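Local atomic coordinates of mandelate racemase/muconate lactonizing protein (Alicyclobacillus acidocaldarius LAA1, PDB entry 3QLD), a protein that is of unknown specific function but belongs to the enolase superfamily, joining an N-terminal capping domain to a TIM-barrel-like domain. Residues Leu11-Lys16 and Arg366-Ala371; Pro74-Trp79 and Val375-Leu380; Glu139-Leu144 and Ala321-Pro326; Asp227-Leu232 and Lys256-Leu261. All coordinates share one frame; numbering follows the deposited sequence.

Interaction 1 of 4, residues Leu11-Lys16 and Arg366-Ala371; sequences LSLPLK and RRFSTA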
loop_
_atom_site.group_PDB
_atom_site.type_symbol
_atom_site.label_atom_id
_atom_site.label_comp_id
_atom_site.label_asym_id
_atom_site.label_seq_id
_atom_site.Cartn_x
_atom_site.Cartn_y
_atom_site.Cartn_z
ATOM N N LEU A 11 -20.996 8.632 2.579
ATOM C CA LEU A 11 -22.248 8.065 2.961
ATOM C C LEU A 11 -22.091 7.187 4.194
ATOM O O LEU A 11 -21.017 6.584 4.436
ATOM C CB LEU A 11 -22.809 7.225 1.810
ATOM C CG LEU A 11 -23.735 7.875 0.780
ATOM C CD1 LEU A 11 -23.202 9.123 0.180
ATOM C CD2 LEU A 11 -24.134 6.877 -0.296
ATOM N N SER A 12 -23.165 7.110 4.977
ATOM C CA SER A 12 -23.239 6.136 6.048
ATOM C C SER A 12 -24.600 5.440 5.922
ATOM O O SER A 12 -25.611 6.100 6.124
ATOM C CB SER A 12 -23.145 6.812 7.388
ATOM O OG SER A 12 -23.181 5.806 8.405
ATOM N N LEU A 13 -24.616 4.144 5.569
ATOM C CA LEU A 13 -25.886 3.409 5.329
ATOM C C LEU A 13 -26.198 2.416 6.469
ATOM O O LEU A 13 -25.405 1.522 6.759
ATOM C CB LEU A 13 -25.849 2.620 4.004
ATOM C CG LEU A 13 -26.025 3.276 2.634
ATOM C CD1 LEU A 13 -24.776 4.065 2.302
ATOM C CD2 LEU A 13 -26.237 2.195 1.594
ATOM N N PRO A 14 -27.364 2.537 7.100
ATOM C CA PRO A 14 -27.643 1.520 8.106
ATOM C C PRO A 14 -27.784 0.112 7.497
ATOM O O PRO A 14 -28.406 -0.077 6.437
ATOM C CB PRO A 14 -28.975 1.967 8.706
ATOM C CG PRO A 14 -29.006 3.426 8.487
ATOM C CD PRO A 14 -28.390 3.593 7.109
ATOM N N LEU A 15 -27.195 -0.859 8.200
ATOM C CA LEU A 15 -27.260 -2.267 7.814
ATOM C C LEU A 15 -28.462 -2.938 8.481
ATOM O O LEU A 15 -28.815 -2.561 9.599
ATOM C CB LEU A 15 -25.981 -2.944 8.252
ATOM C CG LEU A 15 -24.702 -2.444 7.570
ATOM C CD1 LEU A 15 -23.533 -2.779 8.451
ATOM C CD2 LEU A 15 -24.536 -3.064 6.202
ATOM N N LYS A 16 -29.087 -3.913 7.820
ATOM C CA LYS A 16 -30.203 -4.676 8.429
ATOM C C LYS A 16 -29.848 -5.251 9.833
ATOM O O LYS A 16 -30.667 -5.217 10.775
ATOM C CB LYS A 16 -30.658 -5.799 7.488
ATOM C CG LYS A 16 -31.628 -5.349 6.337
ATOM C CD LYS A 16 -32.902 -6.233 6.259
ATOM C CE LYS A 16 -33.222 -6.746 4.842
ATOM N NZ LYS A 16 -34.160 -5.914 4.003
ATOM N N ARG A 366 -28.772 11.630 -0.578
ATOM C CA ARG A 366 -28.773 12.816 0.257
ATOM C C ARG A 366 -28.989 12.527 1.732
ATOM O O ARG A 366 -28.251 13.080 2.580
ATOM C CB ARG A 366 -29.791 13.819 -0.254
ATOM C CG ARG A 366 -29.194 14.759 -1.248
ATOM C CD ARG A 366 -29.622 16.223 -0.888
ATOM N NE ARG A 366 -30.928 16.255 -0.190
ATOM C CZ ARG A 366 -31.443 17.297 0.470
ATOM N NH1 ARG A 366 -30.801 18.472 0.533
ATOM N NH2 ARG A 366 -32.626 17.163 1.061
ATOM N N ARG A 367 -29.938 11.634 2.052
ATOM C CA ARG A 367 -30.187 11.289 3.461
ATOM C C ARG A 367 -28.969 10.638 4.133
ATOM O O ARG A 367 -28.681 10.949 5.299
ATOM C CB ARG A 367 -31.440 10.414 3.659
ATOM C CG ARG A 367 -31.684 9.902 5.180
ATOM C CD ARG A 367 -32.030 11.050 6.230
ATOM N NE ARG A 367 -32.150 10.561 7.632
ATOM C CZ ARG A 367 -31.139 10.388 8.503
ATOM N NH1 ARG A 367 -29.864 10.630 8.152
ATOM N NH2 ARG A 367 -31.397 9.951 9.743
ATOM N N PHE A 368 -28.275 9.753 3.401
ATOM C CA PHE A 368 -27.202 8.982 3.973
ATOM C C PHE A 368 -25.858 9.764 4.011
ATOM O O PHE A 368 -24.884 9.264 4.592
ATOM C CB PHE A 368 -27.043 7.664 3.189
ATOM C CG PHE A 368 -28.245 6.744 3.273
ATOM C CD1 PHE A 368 -28.954 6.605 4.474
ATOM C CD2 PHE A 368 -28.610 5.943 2.182
ATOM C CE1 PHE A 368 -30.031 5.714 4.585
ATOM C CE2 PHE A 368 -29.691 5.045 2.261
ATOM C CZ PHE A 368 -30.406 4.917 3.462
ATOM N N SER A 369 -25.827 10.973 3.427
ATOM C CA SER A 369 -24.594 11.792 3.338
ATOM C C SER A 369 -24.088 12.367 4.666
ATOM O O SER A 369 -24.812 13.014 5.414
ATOM C CB SER A 369 -24.744 12.894 2.287
ATOM O OG SER A 369 -24.598 12.362 0.967
ATOM N N THR A 370 -22.837 12.097 5.003
ATOM C CA THR A 370 -22.290 12.677 6.233
ATOM C C THR A 370 -21.330 13.763 5.874
ATOM O O THR A 370 -20.883 14.543 6.750
ATOM C CB THR A 370 -21.532 11.682 7.097
ATOM O OG1 THR A 370 -20.444 11.151 6.355
ATOM C CG2 THR A 370 -22.439 10.583 7.586
ATOM N N ALA A 371 -20.985 13.816 4.600
ATOM C CA ALA A 371 -20.120 14.882 4.067
ATOM C C ALA A 371 -20.280 14.962 2.551
ATOM O O ALA A 371 -20.596 13.936 1.852
ATOM C CB ALA A 371 -18.636 14.649 4.451
HETATM O O HOH W 1 -19.711 8.299 6.586
#
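Phe368 leans its ring against strand 3-15 where the chain passes from helix 362-368 into strand 369-376. CG sits anti to the carbonyl carbon (chi1 -64°), and this carries the ring along the strand toward Leu13 and Pro14. Leu13 crosses it at about a right angle: its branch carbon CG lies 3.7 Å from Phe368 CD2, an off-centre CH-pi contact displaced from the middle of the ring. Further along, Pro14 meets the ring obliquely, with Pro14 CD 3.7 Å from Phe368 CE1. Closer to the backbone, Leu11 CG approaches Phe368 CB to 4.1 Å, and Leu11 CD1 reaches Ser369 OG at 3.6 Å; that hydroxyl is itself hydrogen-bonded to Val365 O.

The main chains are tied by Ser12 N, which donates to Phe368 O over 2.8 Å at 161°, within the carbonyl plane. The same oxygen receives a CA-H contact from Leu11. Leu11 and Ser369 form an antiparallel non-hydrogen-bonded pair, and Thr370 with Ala371 makes a classic beta bulge opposite Arg10. Thr370 CG2 packs on Ser12 CB, while Ser12 OG turns to Glu28. A water bonds Thr370 OG1 and, weakly, Leu11 O.

In this way a C-terminal strand is added to the antiparallel sheet of the N-terminal domain, as in relatives of the enolase superfamily. Between the two segments a single short, fairly straight bond ties the main chains directly, and the groups packed round Phe368 make the rest of the contact chiefly apolar.

Interaction 2 of 4, residues Pro74-Trp79 and Val375-Leu380; sequences PRFARW and VDLRTL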
loop_
_atom_site.group_PDB
_atom_site.type_symbol
_atom_site.label_atom_id
_atom_site.label_comp_id
_atom_site.label_asym_id
_atom_site.label_seq_id
_atom_site.Cartn_x
_atom_site.Cartn_y
_atom_site.Cartn_z
ATOM N N PRO A 74 -7.627 16.789 -8.010
ATOM C CA PRO A 74 -6.838 17.843 -8.664
ATOM C C PRO A 74 -6.055 17.355 -9.860
ATOM O O PRO A 74 -5.970 18.049 -10.896
ATOM C CB PRO A 74 -5.915 18.321 -7.546
ATOM C CG PRO A 74 -6.809 18.181 -6.338
ATOM C CD PRO A 74 -7.347 16.765 -6.557
ATOM N N ARG A 75 -5.532 16.150 -9.774
ATOM C CA ARG A 75 -4.743 15.594 -10.863
ATOM C C ARG A 75 -5.614 15.329 -12.054
ATOM O O ARG A 75 -5.138 15.473 -13.209
ATOM C CB ARG A 75 -4.033 14.303 -10.458
ATOM C CG ARG A 75 -2.679 14.556 -9.727
ATOM C CD ARG A 75 -2.220 13.169 -9.268
ATOM N NE ARG A 75 -0.896 13.238 -8.691
ATOM C CZ ARG A 75 -0.610 13.678 -7.467
ATOM N NH1 ARG A 75 -1.575 14.140 -6.672
ATOM N NH2 ARG A 75 0.682 13.683 -7.060
ATOM N N PHE A 76 -6.847 14.881 -11.787
ATOM C CA PHE A 76 -7.827 14.556 -12.831
ATOM C C PHE A 76 -8.300 15.845 -13.541
ATOM O O PHE A 76 -8.395 15.854 -14.754
ATOM C CB PHE A 76 -8.969 13.742 -12.211
ATOM C CG PHE A 76 -10.125 13.480 -13.123
ATOM C CD1 PHE A 76 -11.434 13.861 -12.729
ATOM C CD2 PHE A 76 -9.949 12.839 -14.351
ATOM C CE1 PHE A 76 -12.504 13.622 -13.514
ATOM C CE2 PHE A 76 -11.035 12.633 -15.197
ATOM C CZ PHE A 76 -12.328 12.992 -14.774
ATOM N N ALA A 77 -8.564 16.917 -12.794
ATOM C CA ALA A 77 -8.873 18.242 -13.363
ATOM C C ALA A 77 -7.756 18.732 -14.259
ATOM O O ALA A 77 -8.004 19.259 -15.334
ATOM C CB ALA A 77 -9.092 19.255 -12.254
ATOM N N ARG A 78 -6.513 18.554 -13.825
ATOM C CA ARG A 78 -5.384 19.014 -14.630
ATOM C C ARG A 78 -5.407 18.278 -15.974
ATOM O O ARG A 78 -5.243 18.913 -17.032
ATOM C CB ARG A 78 -4.046 18.829 -13.885
ATOM C CG ARG A 78 -2.778 19.368 -14.618
ATOM C CD ARG A 78 -1.475 19.145 -13.762
ATOM N NE ARG A 78 -1.002 17.746 -13.843
ATOM C CZ ARG A 78 -0.574 17.003 -12.805
ATOM N NH1 ARG A 78 -0.556 17.504 -11.572
ATOM N NH2 ARG A 78 -0.170 15.746 -12.995
ATOM N N TRP A 79 -5.667 16.972 -15.939
ATOM C CA TRP A 79 -5.673 16.139 -17.139
ATOM C C TRP A 79 -6.827 16.511 -18.085
ATOM O O TRP A 79 -6.652 16.459 -19.307
ATOM C CB TRP A 79 -5.732 14.669 -16.744
ATOM C CG TRP A 79 -5.825 13.612 -17.842
ATOM C CD1 TRP A 79 -4.778 13.057 -18.521
ATOM C CD2 TRP A 79 -7.013 12.923 -18.315
ATOM N NE1 TRP A 79 -5.225 12.108 -19.404
ATOM C CE2 TRP A 79 -6.586 11.975 -19.288
ATOM C CE3 TRP A 79 -8.374 12.980 -17.979
ATOM C CZ2 TRP A 79 -7.469 11.144 -19.981
ATOM C CZ3 TRP A 79 -9.273 12.147 -18.663
ATOM C CH2 TRP A 79 -8.795 11.206 -19.663
ATOM N N VAL A 375 -16.417 20.285 -6.624
ATOM C CA VAL A 375 -15.394 21.126 -7.194
ATOM C C VAL A 375 -15.646 21.442 -8.660
ATOM O O VAL A 375 -16.017 20.554 -9.458
ATOM C CB VAL A 375 -13.997 20.502 -6.979
ATOM C CG1 VAL A 375 -13.732 19.315 -7.912
ATOM C CG2 VAL A 375 -12.890 21.566 -7.047
ATOM N N ASP A 376 -15.465 22.723 -8.990
ATOM C CA ASP A 376 -15.445 23.183 -10.366
ATOM C C ASP A 376 -14.188 22.579 -10.972
ATOM O O ASP A 376 -13.071 22.854 -10.518
ATOM C CB ASP A 376 -15.401 24.715 -10.408
ATOM C CG ASP A 376 -15.586 25.269 -11.789
ATOM O OD1 ASP A 376 -14.972 24.753 -12.774
ATOM O OD2 ASP A 376 -16.378 26.235 -11.902
ATOM N N LEU A 377 -14.365 21.752 -11.996
ATOM C CA LEU A 377 -13.221 21.047 -12.552
ATOM C C LEU A 377 -12.337 21.952 -13.377
ATOM O O LEU A 377 -11.160 21.672 -13.490
ATOM C CB LEU A 377 -13.638 19.799 -13.316
ATOM C CG LEU A 377 -14.037 18.589 -12.469
ATOM C CD1 LEU A 377 -14.614 17.515 -13.413
ATOM C CD2 LEU A 377 -12.822 18.028 -11.659
ATOM N N ARG A 378 -12.902 23.043 -13.930
ATOM C CA ARG A 378 -12.112 23.997 -14.771
ATOM C C ARG A 378 -11.225 24.980 -13.986
ATOM O O ARG A 378 -10.102 25.300 -14.415
ATOM C CB ARG A 378 -12.978 24.739 -15.820
ATOM C CG ARG A 378 -14.202 23.931 -16.376
ATOM C CD ARG A 378 -13.897 22.765 -17.392
ATOM N NE ARG A 378 -13.166 23.223 -18.588
ATOM C CZ ARG A 378 -11.836 23.148 -18.726
ATOM N NH1 ARG A 378 -11.243 23.611 -19.823
ATOM N NH2 ARG A 378 -11.091 22.614 -17.758
ATOM N N THR A 379 -11.718 25.430 -12.834
ATOM C CA THR A 379 -10.974 26.320 -11.952
ATOM C C THR A 379 -10.203 25.572 -10.858
ATOM O O THR A 379 -8.998 25.745 -10.744
ATOM C CB THR A 379 -11.880 27.424 -11.350
ATOM O OG1 THR A 379 -12.899 26.843 -10.528
ATOM C CG2 THR A 379 -12.535 28.249 -12.469
ATOM N N LEU A 380 -10.900 24.724 -10.100
ATOM C CA LEU A 380 -10.401 23.995 -8.917
ATOM C C LEU A 380 -10.839 24.582 -7.546
ATOM O O LEU A 380 -10.233 24.293 -6.508
ATOM C CB LEU A 380 -8.885 23.660 -8.989
ATOM C CG LEU A 380 -8.553 22.410 -9.816
ATOM C CD1 LEU A 380 -7.045 22.281 -10.122
ATOM C CD2 LEU A 380 -9.083 21.145 -9.114
#
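Leu380 points its CB toward helix 61-80, and its side chain closes on that helix step by step. Leu380 CB still stands 5.5 Å from Ala77 CB. At the branch, Leu380 CG has come to 4.0 Å from Ala77 CB. Beyond it CD1 runs on anti to CA (chi2 168°), which turns the other methyl, CD2, onto the helix surface: Leu380 CD2 touches Ala77 CB at 3.7 Å and also rests against Pro74 CA at 4.0 Å. Arg81, just beyond the helix, packs on this leucine as well.

Ala77 is shared. Ala77 CB also approaches Leu377 CD2 to 4.0 Å and the backbone Leu377 O to 3.4 Å, so this one methyl touches both leucines and a backbone carbonyl. Leu377 CD1 looks obliquely at the Phe76 ring, which is backed in turn by Ile111 and Val115 of helix 105-123.

The tail bends here as it leaves strand 369-376, part of the antiparallel sheet of the enolase-type capping domain, where Leu377 still pairs through its backbone with Gln4. Asp376 makes the bend an Asx turn. Asp376 OD1 accepts from Arg378 N at 2.9 Å, using the lone pair that faces away from the other carboxylate oxygen, though the N-H approach is bent (134°). Thr379 N adds a weak bond to the same oxygen, and Leu380 N reaches back to Asp376 O, a helical-looking turn that presents Leu377 and Leu380 to the helix together. On the same helix, Arg75 forms salt bridges with Asp100 and with Glu53 of the second subunit.

Interaction 3 of 4, residues Glu139-Leu144 and Ala321-Pro326; sequences EVSATL and ATDLGP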
loop_
_atom_site.group_PDB
_atom_site.type_symbol
_atom_site.label_atom_id
_atom_site.label_comp_id
_atom_site.label_asym_id
_atom_site.label_seq_id
_atom_site.Cartn_x
_atom_site.Cartn_y
_atom_site.Cartn_z
ATOM N N GLU A 139 -24.390 -16.326 -11.800
ATOM C CA GLU A 139 -24.862 -17.023 -10.626
ATOM C C GLU A 139 -24.209 -16.436 -9.377
ATOM O O GLU A 139 -23.120 -15.905 -9.481
ATOM C CB GLU A 139 -24.464 -18.469 -10.623
ATOM C CG GLU A 139 -24.578 -19.236 -11.921
ATOM C CD GLU A 139 -24.127 -20.680 -11.689
ATOM O OE1 GLU A 139 -22.895 -20.919 -11.541
ATOM O OE2 GLU A 139 -25.004 -21.556 -11.624
ATOM N N VAL A 140 -24.830 -16.642 -8.214
ATOM C CA VAL A 140 -24.531 -15.881 -6.995
ATOM C C VAL A 140 -24.207 -16.906 -5.912
ATOM O O VAL A 140 -24.900 -17.910 -5.835
ATOM C CB VAL A 140 -25.771 -15.031 -6.565
ATOM C CG1 VAL A 140 -25.494 -14.381 -5.223
ATOM C CG2 VAL A 140 -26.117 -13.993 -7.628
ATOM N N SER A 141 -23.147 -16.682 -5.117
ATOM C CA SER A 141 -22.790 -17.532 -3.955
ATOM C C SER A 141 -23.253 -16.985 -2.612
ATOM O O SER A 141 -23.406 -15.786 -2.471
ATOM C CB SER A 141 -21.218 -17.628 -3.922
ATOM O OG SER A 141 -20.703 -18.406 -2.810
ATOM N N ALA A 142 -23.366 -17.837 -1.598
ATOM C CA ALA A 142 -23.597 -17.405 -0.241
ATOM C C ALA A 142 -22.438 -17.740 0.721
ATOM O O ALA A 142 -21.972 -18.888 0.801
ATOM C CB ALA A 142 -24.952 -18.051 0.315
ATOM N N THR A 143 -21.973 -16.734 1.471
ATOM C CA THR A 143 -20.933 -16.945 2.487
ATOM C C THR A 143 -21.540 -17.281 3.833
ATOM O O THR A 143 -22.444 -16.580 4.309
ATOM C CB THR A 143 -20.072 -15.680 2.628
ATOM O OG1 THR A 143 -19.646 -15.310 1.315
ATOM C CG2 THR A 143 -18.853 -15.938 3.549
ATOM N N LEU A 144 -21.084 -18.375 4.429
ATOM C CA LEU A 144 -21.604 -18.826 5.720
ATOM C C LEU A 144 -20.501 -18.735 6.771
ATOM O O LEU A 144 -19.366 -19.252 6.549
ATOM C CB LEU A 144 -22.156 -20.255 5.639
ATOM C CG LEU A 144 -23.093 -20.699 4.498
ATOM C CD1 LEU A 144 -23.528 -22.078 4.776
ATOM C CD2 LEU A 144 -24.317 -19.769 4.331
ATOM N N ALA A 321 -19.236 -18.285 -9.750
ATOM C CA ALA A 321 -20.297 -17.487 -9.171
ATOM C C ALA A 321 -19.690 -16.282 -8.483
ATOM O O ALA A 321 -18.548 -16.351 -7.958
ATOM C CB ALA A 321 -21.049 -18.311 -8.116
ATOM N N THR A 322 -20.488 -15.209 -8.463
ATOM C CA THR A 322 -20.174 -13.979 -7.716
ATOM C C THR A 322 -20.635 -14.002 -6.274
ATOM O O THR A 322 -21.597 -14.713 -5.906
ATOM C CB THR A 322 -20.630 -12.695 -8.500
ATOM O OG1 THR A 322 -20.215 -11.505 -7.776
ATOM C CG2 THR A 322 -22.210 -12.676 -8.707
ATOM N N ASP A 323 -19.891 -13.314 -5.390
ATOM C CA ASP A 323 -20.371 -13.080 -4.053
ATOM C C ASP A 323 -21.393 -11.898 -3.994
ATOM O O ASP A 323 -21.857 -11.579 -2.930
ATOM C CB ASP A 323 -19.200 -12.751 -3.092
ATOM C CG ASP A 323 -18.449 -14.005 -2.572
ATOM O OD1 ASP A 323 -18.830 -15.163 -2.893
ATOM O OD2 ASP A 323 -17.463 -13.810 -1.813
ATOM N N LEU A 324 -21.628 -11.197 -5.101
ATOM C CA LEU A 324 -22.436 -9.963 -5.094
ATOM C C LEU A 324 -23.875 -10.422 -5.192
ATOM O O LEU A 324 -24.258 -10.907 -6.228
ATOM C CB LEU A 324 -22.116 -9.097 -6.316
ATOM C CG LEU A 324 -20.696 -8.466 -6.328
ATOM C CD1 LEU A 324 -20.421 -7.819 -7.658
ATOM C CD2 LEU A 324 -20.591 -7.406 -5.212
ATOM N N GLY A 325 -24.613 -10.320 -4.088
ATOM C CA GLY A 325 -25.966 -10.808 -3.977
ATOM C C GLY A 325 -26.966 -9.668 -3.966
ATOM O O GLY A 325 -26.610 -8.513 -4.167
ATOM N N PRO A 326 -28.229 -9.985 -3.742
ATOM C CA PRO A 326 -29.247 -8.907 -3.798
ATOM C C PRO A 326 -29.066 -7.840 -2.720
ATOM O O PRO A 326 -28.643 -8.168 -1.581
ATOM C CB PRO A 326 -30.562 -9.665 -3.570
ATOM C CG PRO A 326 -30.267 -11.084 -4.011
ATOM C CD PRO A 326 -28.834 -11.297 -3.462
HETATM O O HOH W 2 -20.107 -16.405 -1.118
#
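Two backbone bonds hold the two segments together around Val140 and Thr322. Thr322 N donates to Glu139 O at 2.9 Å, in the carbonyl plane, and Ser141 N donates to Thr322 O at 2.6 Å, almost straight (170°) and nearly along the C=O axis. Side chains fill in around them. Ala321 CB lies 3.5 Å from Glu139 O, and Thr322 CG2, in the crowded position between the backbone N and carbonyl carbon, comes to 3.4 Å from Glu139 O too. Val140 CG1 packs against Gly325 CA at 3.8 Å and near Leu324 O, a buried oxygen with no partner in the model.

Strand 137-144 is the first strand of the TIM-barrel-like domain. Residues 321-326 run beside it and also reach strand 293-296, through Thr322 OG1 bonded to Val296 O, consistent with a loop that helps close the barrel between these two strands.

Further out, Thr322 OG1 accepts from Leu324 N, an ST turn that bends the loop. A water donates to Asp323 OD1 at 2.5 Å and is hydrogen-bonded to Ser141 OG and Thr143 OG1. Arg167 and Lys169 fix the carboxylate by salt bridges, one to each oxygen; Arg167 also bonds Ser141 OG weakly, while Glu139 reaches Arg166.

Interaction 4 of 4, residues Asp227-Leu232 and Lys256-Leu261; sequences DDWFDL and KLTARL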
loop_
_atom_site.group_PDB
_atom_site.type_symbol
_atom_site.label_atom_id
_atom_site.label_comp_id
_atom_site.label_asym_id
_atom_site.label_seq_id
_atom_site.Cartn_x
_atom_site.Cartn_y
_atom_site.Cartn_z
ATOM N N ASP A 227 2.470 -13.234 4.384
ATOM C CA ASP A 227 3.863 -13.338 4.954
ATOM C C ASP A 227 5.014 -13.781 4.053
ATOM O O ASP A 227 6.160 -13.327 4.257
ATOM C CB ASP A 227 3.910 -14.287 6.173
ATOM C CG ASP A 227 3.534 -13.589 7.479
ATOM O OD1 ASP A 227 3.488 -12.340 7.486
ATOM O OD2 ASP A 227 3.285 -14.303 8.488
ATOM N N ASP A 228 4.744 -14.666 3.087
ATOM C CA ASP A 228 5.819 -15.207 2.265
ATOM C C ASP A 228 5.296 -16.032 1.064
ATOM O O ASP A 228 4.429 -16.922 1.139
ATOM C CB ASP A 228 6.976 -15.724 3.201
ATOM C CG ASP A 228 7.776 -16.929 2.695
ATOM O OD1 ASP A 228 8.755 -17.256 3.428
ATOM O OD2 ASP A 228 7.507 -17.530 1.633
ATOM N N TRP A 229 5.744 -15.539 -0.071
ATOM C CA TRP A 229 5.337 -15.995 -1.349
ATOM C C TRP A 229 5.774 -17.437 -1.569
ATOM O O TRP A 229 5.065 -18.225 -2.211
ATOM C CB TRP A 229 5.977 -15.099 -2.394
ATOM C CG TRP A 229 5.270 -13.808 -2.629
ATOM C CD1 TRP A 229 5.725 -12.543 -2.327
ATOM C CD2 TRP A 229 3.963 -13.639 -3.195
ATOM N NE1 TRP A 229 4.781 -11.597 -2.703
ATOM C CE2 TRP A 229 3.696 -12.242 -3.238
ATOM C CE3 TRP A 229 2.993 -14.538 -3.688
ATOM C CZ2 TRP A 229 2.498 -11.720 -3.751
ATOM C CZ3 TRP A 229 1.808 -14.011 -4.240
ATOM C CH2 TRP A 229 1.569 -12.620 -4.249
ATOM N N PHE A 230 6.934 -17.804 -1.008
ATOM C CA PHE A 230 7.405 -19.153 -1.212
ATOM C C PHE A 230 6.678 -20.172 -0.388
ATOM O O PHE A 230 6.510 -21.285 -0.864
ATOM C CB PHE A 230 8.929 -19.268 -1.093
ATOM C CG PHE A 230 9.577 -19.107 -2.421
ATOM C CD1 PHE A 230 10.172 -17.917 -2.773
ATOM C CD2 PHE A 230 9.442 -20.113 -3.391
ATOM C CE1 PHE A 230 10.717 -17.759 -4.044
ATOM C CE2 PHE A 230 9.980 -19.986 -4.650
ATOM C CZ PHE A 230 10.627 -18.798 -4.987
ATOM N N ASP A 231 6.203 -19.778 0.806
ATOM C CA ASP A 231 5.337 -20.655 1.624
ATOM C C ASP A 231 4.061 -20.931 0.851
ATOM O O ASP A 231 3.549 -22.054 0.861
ATOM C CB ASP A 231 4.973 -19.997 3.001
ATOM C CG ASP A 231 6.223 -19.973 4.010
ATOM O OD1 ASP A 231 7.242 -20.613 3.731
ATOM O OD2 ASP A 231 6.126 -19.368 5.083
ATOM N N LEU A 232 3.524 -19.899 0.221
ATOM C CA LEU A 232 2.322 -20.069 -0.585
ATOM C C LEU A 232 2.539 -21.023 -1.809
ATOM O O LEU A 232 1.704 -21.897 -2.150
ATOM C CB LEU A 232 1.792 -18.727 -0.990
ATOM C CG LEU A 232 0.367 -18.835 -1.562
ATOM C CD1 LEU A 232 -0.634 -19.396 -0.464
ATOM C CD2 LEU A 232 -0.052 -17.467 -2.004
ATOM N N LYS A 256 1.029 -11.500 -12.029
ATOM C CA LYS A 256 2.169 -12.123 -12.776
ATOM C C LYS A 256 3.093 -12.978 -11.911
ATOM O O LYS A 256 3.481 -14.106 -12.303
ATOM C CB LYS A 256 2.982 -11.092 -13.620
ATOM C CG LYS A 256 2.228 -10.674 -14.858
ATOM C CD LYS A 256 2.999 -9.563 -15.677
ATOM C CE LYS A 256 2.138 -9.161 -16.890
ATOM N NZ LYS A 256 2.823 -8.252 -17.879
ATOM N N LEU A 257 3.422 -12.458 -10.731
ATOM C CA LEU A 257 4.303 -13.147 -9.802
ATOM C C LEU A 257 3.572 -14.408 -9.256
ATOM O O LEU A 257 4.162 -15.501 -9.151
ATOM C CB LEU A 257 4.699 -12.203 -8.641
ATOM C CG LEU A 257 5.441 -12.918 -7.489
ATOM C CD1 LEU A 257 6.829 -13.516 -7.956
ATOM C CD2 LEU A 257 5.599 -12.049 -6.266
ATOM N N THR A 258 2.299 -14.240 -8.879
ATOM C CA THR A 258 1.467 -15.402 -8.440
ATOM C C THR A 258 1.516 -16.559 -9.407
ATOM O O THR A 258 1.810 -17.705 -9.019
ATOM C CB THR A 258 0.002 -14.979 -8.234
ATOM O OG1 THR A 258 -0.023 -14.051 -7.171
ATOM C CG2 THR A 258 -0.857 -16.173 -7.818
ATOM N N ALA A 259 1.273 -16.222 -10.672
ATOM C CA ALA A 259 1.257 -17.186 -11.758
ATOM C C ALA A 259 2.646 -17.794 -11.968
ATOM O O ALA A 259 2.762 -18.983 -12.211
ATOM C CB ALA A 259 0.752 -16.515 -13.021
ATOM N N ARG A 260 3.700 -16.985 -11.838
ATOM C CA ARG A 260 5.059 -17.447 -12.050
ATOM C C ARG A 260 5.466 -18.446 -10.953
ATOM O O ARG A 260 6.147 -19.458 -11.230
ATOM C CB ARG A 260 6.033 -16.251 -12.143
ATOM C CG ARG A 260 7.480 -16.627 -12.437
ATOM C CD ARG A 260 7.706 -17.050 -13.882
ATOM N NE ARG A 260 9.105 -17.403 -14.078
ATOM C CZ ARG A 260 10.009 -16.641 -14.724
ATOM N NH1 ARG A 260 9.660 -15.480 -15.268
ATOM N NH2 ARG A 260 11.274 -17.059 -14.855
ATOM N N LEU A 261 4.974 -18.191 -9.725
ATOM C CA LEU A 261 5.301 -19.001 -8.568
ATOM C C LEU A 261 4.444 -20.255 -8.485
ATOM O O LEU A 261 4.815 -21.167 -7.775
ATOM C CB LEU A 261 5.122 -18.197 -7.279
ATOM C CG LEU A 261 6.216 -17.195 -6.941
ATOM C CD1 LEU A 261 5.703 -16.405 -5.759
ATOM C CD2 LEU A 261 7.604 -17.827 -6.680
#
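Helices 229-238 and 252-261, successive outer helices of the TIM-barrel-like domain, with strand 243-245 between them in the chain, meet where the first begins and the second ends. Leu257 sets its CD2 methyl over one face of Trp229, 3.6 Å from the centroid of the five-membered ring and only 12° off the normal, a CH-pi contact off to one side of the indole as a whole. Trp229 CG lies anti to the carbonyl carbon (chi1 -81°), which carries the indole across to helix 252-261. At its benzo end, Trp229 CZ3 is 3.5 Å from Thr258 OG1, an oxygen whose hydrogen-bonding partner is Glu254 O.

Leu261 spreads its methyls between two aromatic residues: Leu261 CD1 meets Trp229 CB at 3.6 Å, and Leu261 CD2 sits over a face of Phe230, 3.6 Å from Phe230 CZ. Asp228 is the N-cap; Asp228 OD2 takes Asp231 N at 2.7 Å from above the carboxylate plane, plus a weak bond from Phe230 N.

Arg253 of the second subunit makes a cation-pi contact with Trp229, and Leu257 of that subunit packs on it too. The apolar, CH-pi-rich seam between the helices thus continues into the dimer interface, and the N-cap carboxylate probably helps to stabilise the helix start that carries both aromatic rings.

Interactions 1 and 2 both use strand 369-376, their centres about 27 Å apart, and join N-terminal elements to the C-terminal region of the chain; along the chain they cross, their segments alternating. Both belong to the capping domain, with its antiparallel sheet. Interactions 3 and 4 lie in sequence between the N-terminal and C-terminal segments of that pair, in the barrel: interaction 3 on the first barrel strand, with its centre about 24 Å from that of interaction 1, and interaction 4 among the outer helices, enclosed in sequence by interaction 3 and about 27 Å from it between centres. The chain thus builds its barrel and then returns to complete the domain it started with. Interactions 2 and 4, about 40 Å apart between centres, both touch the second subunit.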